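Local coordinates for protein beta-galacturonidase (Eisenbergiella tayi, PDB 6NCX) that probably hydrolyses terminal uronic acid residues from glycosides as a family 2 glycoside hydrolase, and binds galacturonate in its TIM-barrel domain, at residues F461-I466 with S505-W510; S407-R412 with S426-P431. All coordinates share one frame; numbering follows the deposited sequence.

Contact 1 of 2, residues F461-I466 with S505-W510; sequences FLITEI and SGVYIW. With ADA (alpha-D-galactopyranuronic acid), chain I.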
loop_
_atom_site.group_PDB
_atom_site.type_symbol
_atom_site.label_atom_id
_atom_site.label_comp_id
_atom_site.label_asym_id
_atom_site.label_seq_id
_atom_site.Cartn_x
_atom_site.Cartn_y
_atom_site.Cartn_z
ATOM N N PHE C 461 13.623 27.686 -27.266
ATOM C CA PHE C 461 13.432 26.241 -27.258
ATOM C C PHE C 461 13.044 25.778 -25.858
ATOM O O PHE C 461 13.710 26.125 -24.879
ATOM C CB PHE C 461 14.714 25.539 -27.732
ATOM C CG PHE C 461 14.677 24.040 -27.627
ATOM C CD1 PHE C 461 13.829 23.288 -28.433
ATOM C CD2 PHE C 461 15.516 23.372 -26.740
ATOM C CE1 PHE C 461 13.803 21.893 -28.341
ATOM C CE2 PHE C 461 15.492 21.983 -26.648
ATOM C CZ PHE C 461 14.636 21.247 -27.453
ATOM N N LEU C 462 11.978 24.985 -25.765
ATOM C CA LEU C 462 11.500 24.456 -24.492
ATOM C C LEU C 462 11.358 22.945 -24.577
ATOM O O LEU C 462 10.952 22.408 -25.612
ATOM C CB LEU C 462 10.134 25.039 -24.095
ATOM C CG LEU C 462 10.041 26.525 -23.757
ATOM C CD1 LEU C 462 8.610 26.977 -23.882
ATOM C CD2 LEU C 462 10.593 26.815 -22.365
ATOM N N ILE C 463 11.687 22.262 -23.485
ATOM C CA ILE C 463 11.285 20.876 -23.317
ATOM C C ILE C 463 9.924 20.935 -22.628
ATOM O O ILE C 463 9.818 21.213 -21.436
ATOM C CB ILE C 463 12.323 20.058 -22.547
ATOM C CG1 ILE C 463 13.566 19.844 -23.416
ATOM C CG2 ILE C 463 11.751 18.708 -22.151
ATOM C CD1 ILE C 463 13.334 18.894 -24.561
ATOM N N THR C 464 8.868 20.745 -23.407
ATOM C CA THR C 464 7.520 20.846 -22.873
ATOM C C THR C 464 7.061 19.575 -22.170
ATOM O O THR C 464 6.017 19.599 -21.521
ATOM C CB THR C 464 6.541 21.228 -23.993
ATOM O OG1 THR C 464 6.899 20.566 -25.215
ATOM C CG2 THR C 464 6.602 22.713 -24.209
ATOM N N GLU C 465 7.829 18.493 -22.237
ATOM C CA GLU C 465 7.508 17.287 -21.486
ATOM C C GLU C 465 8.777 16.479 -21.258
ATOM O O GLU C 465 9.501 16.179 -22.208
ATOM C CB GLU C 465 6.472 16.436 -22.223
ATOM C CG GLU C 465 5.057 16.930 -22.088
ATOM C CD GLU C 465 4.054 16.020 -22.738
ATOM O OE1 GLU C 465 2.982 16.521 -23.162
ATOM O OE2 GLU C 465 4.343 14.803 -22.827
ATOM N N ILE C 466 9.032 16.128 -19.999
ATOM C CA ILE C 466 10.003 15.104 -19.640
ATOM C C ILE C 466 9.600 14.603 -18.260
ATOM O O ILE C 466 8.972 15.323 -17.483
ATOM C CB ILE C 466 11.452 15.665 -19.677
ATOM C CG1 ILE C 466 12.511 14.561 -19.645
ATOM C CG2 ILE C 466 11.692 16.613 -18.547
ATOM C CD1 ILE C 466 13.851 15.009 -20.293
ATOM N N SER C 505 15.199 27.254 -22.827
ATOM C CA SER C 505 14.626 28.216 -21.893
ATOM C C SER C 505 14.007 27.571 -20.653
ATOM O O SER C 505 13.585 28.290 -19.737
ATOM C CB SER C 505 13.575 29.074 -22.611
ATOM O OG SER C 505 14.188 29.900 -23.598
ATOM N N GLY C 506 13.961 26.252 -20.575
ATOM C CA GLY C 506 13.451 25.603 -19.390
ATOM C C GLY C 506 12.612 24.408 -19.779
ATOM O O GLY C 506 12.699 23.919 -20.906
ATOM N N VAL C 507 11.765 23.972 -18.845
ATOM C CA VAL C 507 11.137 22.662 -18.939
ATOM C C VAL C 507 9.794 22.686 -18.223
ATOM O O VAL C 507 9.597 23.429 -17.259
ATOM C CB VAL C 507 12.067 21.554 -18.364
ATOM C CG1 VAL C 507 12.516 21.892 -16.933
ATOM C CG2 VAL C 507 11.390 20.182 -18.421
ATOM N N TYR C 508 8.857 21.888 -18.735
ATOM C CA TYR C 508 7.670 21.458 -18.013
ATOM C C TYR C 508 7.851 19.972 -17.728
ATOM O O TYR C 508 8.019 19.180 -18.661
ATOM C CB TYR C 508 6.379 21.709 -18.816
ATOM C CG TYR C 508 6.027 23.166 -18.925
ATOM C CD1 TYR C 508 6.447 23.916 -20.016
ATOM C CD2 TYR C 508 5.321 23.807 -17.917
ATOM C CE1 TYR C 508 6.167 25.250 -20.106
ATOM C CE2 TYR C 508 5.026 25.161 -18.000
ATOM C CZ TYR C 508 5.464 25.866 -19.096
ATOM O OH TYR C 508 5.196 27.195 -19.212
ATOM N N ILE C 509 7.854 19.602 -16.446
ATOM C CA ILE C 509 7.894 18.188 -16.082
ATOM C C ILE C 509 6.543 17.557 -16.406
ATOM O O ILE C 509 5.478 18.131 -16.120
ATOM C CB ILE C 509 8.278 18.018 -14.596
ATOM C CG1 ILE C 509 9.757 18.363 -14.386
ATOM C CG2 ILE C 509 8.064 16.584 -14.107
ATOM C CD1 ILE C 509 10.207 18.318 -12.932
ATOM N N TRP C 510 6.574 16.401 -17.063
ATOM C CA TRP C 510 5.396 15.546 -17.134
ATOM C C TRP C 510 5.524 14.496 -16.033
ATOM O O TRP C 510 6.431 13.652 -16.071
ATOM C CB TRP C 510 5.236 14.891 -18.502
ATOM C CG TRP C 510 3.985 14.036 -18.563
ATOM C CD1 TRP C 510 3.828 12.769 -18.056
ATOM C CD2 TRP C 510 2.714 14.393 -19.143
ATOM N NE1 TRP C 510 2.548 12.328 -18.274
ATOM C CE2 TRP C 510 1.842 13.294 -18.949
ATOM C CE3 TRP C 510 2.228 15.530 -19.806
ATOM C CZ2 TRP C 510 0.502 13.302 -19.396
ATOM C CZ3 TRP C 510 0.898 15.528 -20.256
ATOM C CH2 TRP C 510 0.056 14.429 -20.034
HETATM C C1 ADA I . 2.998 12.318 -24.544
HETATM C C2 ADA I . 1.653 13.039 -24.298
HETATM C C3 ADA I . 1.124 12.969 -22.913
HETATM C C4 ADA I . 1.393 11.684 -22.210
HETATM C C5 ADA I . 2.849 11.233 -22.385
HETATM C C6 ADA I . 3.159 9.882 -21.735
HETATM O O1 ADA I . 4.104 13.123 -24.209
HETATM O O2 ADA I . 1.767 14.366 -24.726
HETATM O O3 ADA I . -0.260 13.237 -22.917
HETATM O O4 ADA I . 0.557 10.670 -22.713
HETATM O O5 ADA I . 3.140 11.075 -23.803
HETATM O O6B ADA I . 2.892 9.648 -20.526
HETATM O O6A ADA I . 3.697 8.999 -22.449
HETATM O O HOH W 1 15.575 29.051 -25.611
#
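Glu-465 and Trp-510 run side by side and point the same way, out of the C-terminal ends of two parallel strands and up to the bound galacturonate. With CG anti to the backbone N (chi1 -179°), the indole of Trp-510 extends beside the glutamate. Its CB lies 3.9 Å from Ile-466 O, the carbonyl that accepts the Trp-510 backbone N-H at 2.7 Å, from above the carbonyl plane. Farther out, CE3 comes within 3.5 Å of Glu-465 CD, the carboxylate and ring planes turned 33° apart. NE1 is taken by Asn-530 OD1, and the six-membered ring slides under the sugar: CZ2 lies below ADA C4, which stands 3.4 Å above the ring plane, and CH2, at the tip, is 3.4 Å from ADA C3. Glu-465 OE1 accepts from ADA O2 at 2.9 Å and also pairs with Arg-309. Without the indole, as with an alanine here, the sugar face would probably lose its floor, Asn-530 OD1 its donor and the Glu-465 carboxylate the ring packed alongside it. Behind the site the strands zip together: Ser-505 N to Phe-461 O is almost straight, at 172°, while Tyr-508 N to Ile-463 O is 2.9 Å long. On one side of the sheet Ile-466 CG2 meets Val-507 CG2 at 3.6 Å, the two side chains crossing at about a right angle, with helix 484-499 touching both. Strand 461-466, that helix and strand 504-509 form a beta-alpha-beta unit of the TIM barrel, where the C-terminal strand ends and the loops after them carry most of the sugar-binding residues.

Contact 2 of 2, residues S407-R412 with S426-P431; sequences SSASCR and SYNIYP. With ADA (alpha-D-galactopyranuronic acid), chain I.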
loop_
_atom_site.group_PDB
_atom_site.type_symbol
_atom_site.label_atom_id
_atom_site.label_comp_id
_atom_site.label_asym_id
_atom_site.label_seq_id
_atom_site.Cartn_x
_atom_site.Cartn_y
_atom_site.Cartn_z
ATOM N N SER C 407 3.295 28.277 -29.972
ATOM C CA SER C 407 4.139 27.097 -30.062
ATOM C C SER C 407 3.255 25.855 -30.116
ATOM O O SER C 407 2.025 25.939 -30.087
ATOM C CB SER C 407 5.127 27.043 -28.892
ATOM O OG SER C 407 6.016 25.955 -29.051
ATOM N N SER C 408 3.903 24.691 -30.204
ATOM C CA SER C 408 3.222 23.402 -30.183
ATOM C C SER C 408 4.196 22.344 -29.679
ATOM O O SER C 408 5.335 22.268 -30.158
ATOM C CB SER C 408 2.705 23.029 -31.573
ATOM O OG SER C 408 2.123 21.740 -31.555
ATOM N N ALA C 409 3.754 21.530 -28.723
ATOM C CA ALA C 409 4.634 20.519 -28.134
ATOM C C ALA C 409 4.743 19.350 -29.107
ATOM O O ALA C 409 3.752 18.669 -29.386
ATOM C CB ALA C 409 4.119 20.068 -26.770
ATOM N N SER C 410 5.938 19.131 -29.641
ATOM C CA SER C 410 6.142 18.146 -30.690
ATOM C C SER C 410 6.797 16.883 -30.155
ATOM O O SER C 410 7.543 16.909 -29.172
ATOM C CB SER C 410 7.012 18.705 -31.811
ATOM O OG SER C 410 7.260 17.693 -32.769
ATOM N N CYS C 411 6.508 15.768 -30.821
ATOM C CA CYS C 411 7.243 14.532 -30.589
ATOM C C CYS C 411 7.768 13.921 -31.887
ATOM O O CYS C 411 8.285 12.794 -31.864
ATOM C CB CYS C 411 6.372 13.518 -29.844
ATOM S SG CYS C 411 4.897 13.049 -30.749
ATOM N N ARG C 412 7.644 14.618 -33.019
ATOM C CA ARG C 412 8.165 14.095 -34.278
ATOM C C ARG C 412 9.652 14.441 -34.297
ATOM O O ARG C 412 10.103 15.448 -34.859
ATOM C CB ARG C 412 7.389 14.639 -35.474
ATOM C CG ARG C 412 5.844 14.544 -35.361
ATOM C CD ARG C 412 5.215 13.121 -35.335
ATOM N NE ARG C 412 4.205 13.045 -34.262
ATOM C CZ ARG C 412 3.087 12.316 -34.276
ATOM N NH1 ARG C 412 2.774 11.568 -35.322
ATOM N NH2 ARG C 412 2.267 12.344 -33.227
ATOM N N SER C 426 9.129 23.603 -29.315
ATOM C CA SER C 426 8.890 22.856 -28.087
ATOM C C SER C 426 8.845 21.357 -28.361
ATOM O O SER C 426 8.219 20.913 -29.325
ATOM C CB SER C 426 7.583 23.309 -27.437
ATOM O OG SER C 426 7.645 24.675 -27.066
ATOM N N TYR C 427 9.496 20.580 -27.499
ATOM C CA TYR C 427 9.607 19.144 -27.694
ATOM C C TYR C 427 9.278 18.343 -26.432
ATOM O O TYR C 427 9.617 18.731 -25.304
ATOM C CB TYR C 427 11.006 18.798 -28.214
ATOM C CG TYR C 427 10.968 18.590 -29.698
ATOM C CD1 TYR C 427 11.173 19.647 -30.569
ATOM C CD2 TYR C 427 10.661 17.346 -30.235
ATOM C CE1 TYR C 427 11.104 19.468 -31.958
ATOM C CE2 TYR C 427 10.595 17.148 -31.621
ATOM C CZ TYR C 427 10.816 18.214 -32.473
ATOM O OH TYR C 427 10.751 18.036 -33.836
ATOM N N ASN C 428 8.603 17.217 -26.637
ATOM C CA ASN C 428 8.385 16.215 -25.604
ATOM C C ASN C 428 9.342 15.044 -25.837
ATOM O O ASN C 428 9.286 14.395 -26.888
ATOM C CB ASN C 428 6.941 15.718 -25.630
ATOM C CG ASN C 428 5.929 16.840 -25.509
ATOM O OD1 ASN C 428 6.248 17.945 -25.063
ATOM N ND2 ASN C 428 4.689 16.552 -25.887
ATOM N N ILE C 429 10.185 14.752 -24.842
ATOM C CA ILE C 429 11.172 13.681 -24.917
ATOM C C ILE C 429 11.149 12.852 -23.633
ATOM O O ILE C 429 10.909 13.363 -22.534
ATOM C CB ILE C 429 12.585 14.258 -25.168
ATOM C CG1 ILE C 429 13.010 15.135 -23.976
ATOM C CG2 ILE C 429 12.619 15.021 -26.510
ATOM C CD1 ILE C 429 14.478 15.534 -23.977
ATOM N N TYR C 430 11.408 11.557 -23.768
ATOM C CA TYR C 430 11.463 10.668 -22.599
ATOM C C TYR C 430 12.672 9.740 -22.612
ATOM O O TYR C 430 12.530 8.525 -22.483
ATOM C CB TYR C 430 10.186 9.852 -22.497
ATOM C CG TYR C 430 9.029 10.679 -22.055
ATOM C CD1 TYR C 430 8.305 11.415 -22.979
ATOM C CD2 TYR C 430 8.647 10.726 -20.716
ATOM C CE1 TYR C 430 7.240 12.178 -22.609
ATOM C CE2 TYR C 430 7.555 11.492 -20.321
ATOM C CZ TYR C 430 6.864 12.222 -21.283
ATOM O OH TYR C 430 5.785 12.995 -20.956
ATOM N N PRO C 431 13.888 10.283 -22.745
ATOM C CA PRO C 431 15.069 9.449 -22.515
ATOM C C PRO C 431 15.147 9.105 -21.037
ATOM O O PRO C 431 14.833 9.936 -20.173
ATOM C CB PRO C 431 16.230 10.348 -22.955
ATOM C CG PRO C 431 15.760 11.713 -22.556
ATOM C CD PRO C 431 14.263 11.713 -22.850
HETATM C C1 ADA I . 2.998 12.318 -24.544
HETATM C C2 ADA I . 1.653 13.039 -24.298
HETATM C C3 ADA I . 1.124 12.969 -22.913
HETATM C C4 ADA I . 1.393 11.684 -22.210
HETATM C C5 ADA I . 2.849 11.233 -22.385
HETATM C C6 ADA I . 3.159 9.882 -21.735
HETATM O O1 ADA I . 4.104 13.123 -24.209
HETATM O O2 ADA I . 1.767 14.366 -24.726
HETATM O O3 ADA I . -0.260 13.237 -22.917
HETATM O O4 ADA I . 0.557 10.670 -22.713
HETATM O O5 ADA I . 3.140 11.075 -23.803
HETATM O O6B ADA I . 2.892 9.648 -20.526
HETATM O O6A ADA I . 3.697 8.999 -22.449
HETATM O O HOH W 2 7.354 22.867 -31.861
#
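Ser-410 sits on one face of the Tyr-427 ring, its CB 4.0 Å from the ring centroid and 14° off the normal, a CH-pi contact displaced toward the rim. The serine hydroxyl is turned anti to its own N (chi1 176°), which brings OG near CE2 and CZ of the tyrosine; there it accepts the Arg-412 backbone N-H, closing an ST turn, and is also bonded to Asp-416. That turn carries the chain round the ring, so that the Arg-412 carbonyl arrives at the ring edge. Tyr-427 OH donates to Arg-412 O at 2.9 Å, from well above the carbonyl plane, and the phenol is thus held at both its face and its tip. Alongside, the backbones pair as neighbouring parallel strands of the TIM barrel: Ser-410 N gives to Ser-426 O, and Asn-428 N returns to Ser-410 O at 2.8 Å, nearly straight at 175°. Ala-409 and Asn-428 meet on a different side from the tyrosine. The methyl of Ala-409 lies against the amide, CB being 3.5 Å from OD1. OD1 is bonded to Thr-464 and ND2 to Asn-377, itself a ligand of the galacturonate, which fixes which way round the amide is turned and makes Asn-428 a second-shell residue of the sugar site. At the start of the pair two hydroxyls face each other: Ser-426 OG donates to Ser-407 OG at 2.9 Å, and Ser-407 OG is in turn bonded to Val-424 O. A water joins the chains beside them, donating to Ser-408 O at 2.7 Å and accepting a longer bond from Ser-426 N.

In the fold
Contact 2 comes first along the chain and contact 1 follows it entirely; their centres lie about 8 Å apart in the same curled sheet of the TIM-barrel domain. Strands 406-410, 425-428, 461-466 and 504-509 follow one another there as parallel neighbours, so the two contacts are consecutive seams with the 425-428/461-466 pairing between them. Helix 439-453 packs against side chains of both. Across that middle seam, Thr-464 N lies 2.9 Å from Tyr-427 O, a probable hydrogen bond, and Tyr-430 OH is bonded to Glu-465 OE2. Contact 1 supplies Glu-465 and Trp-510 to the galacturonate directly, while contact 2 lies just behind them and probably steadies the site as second shell.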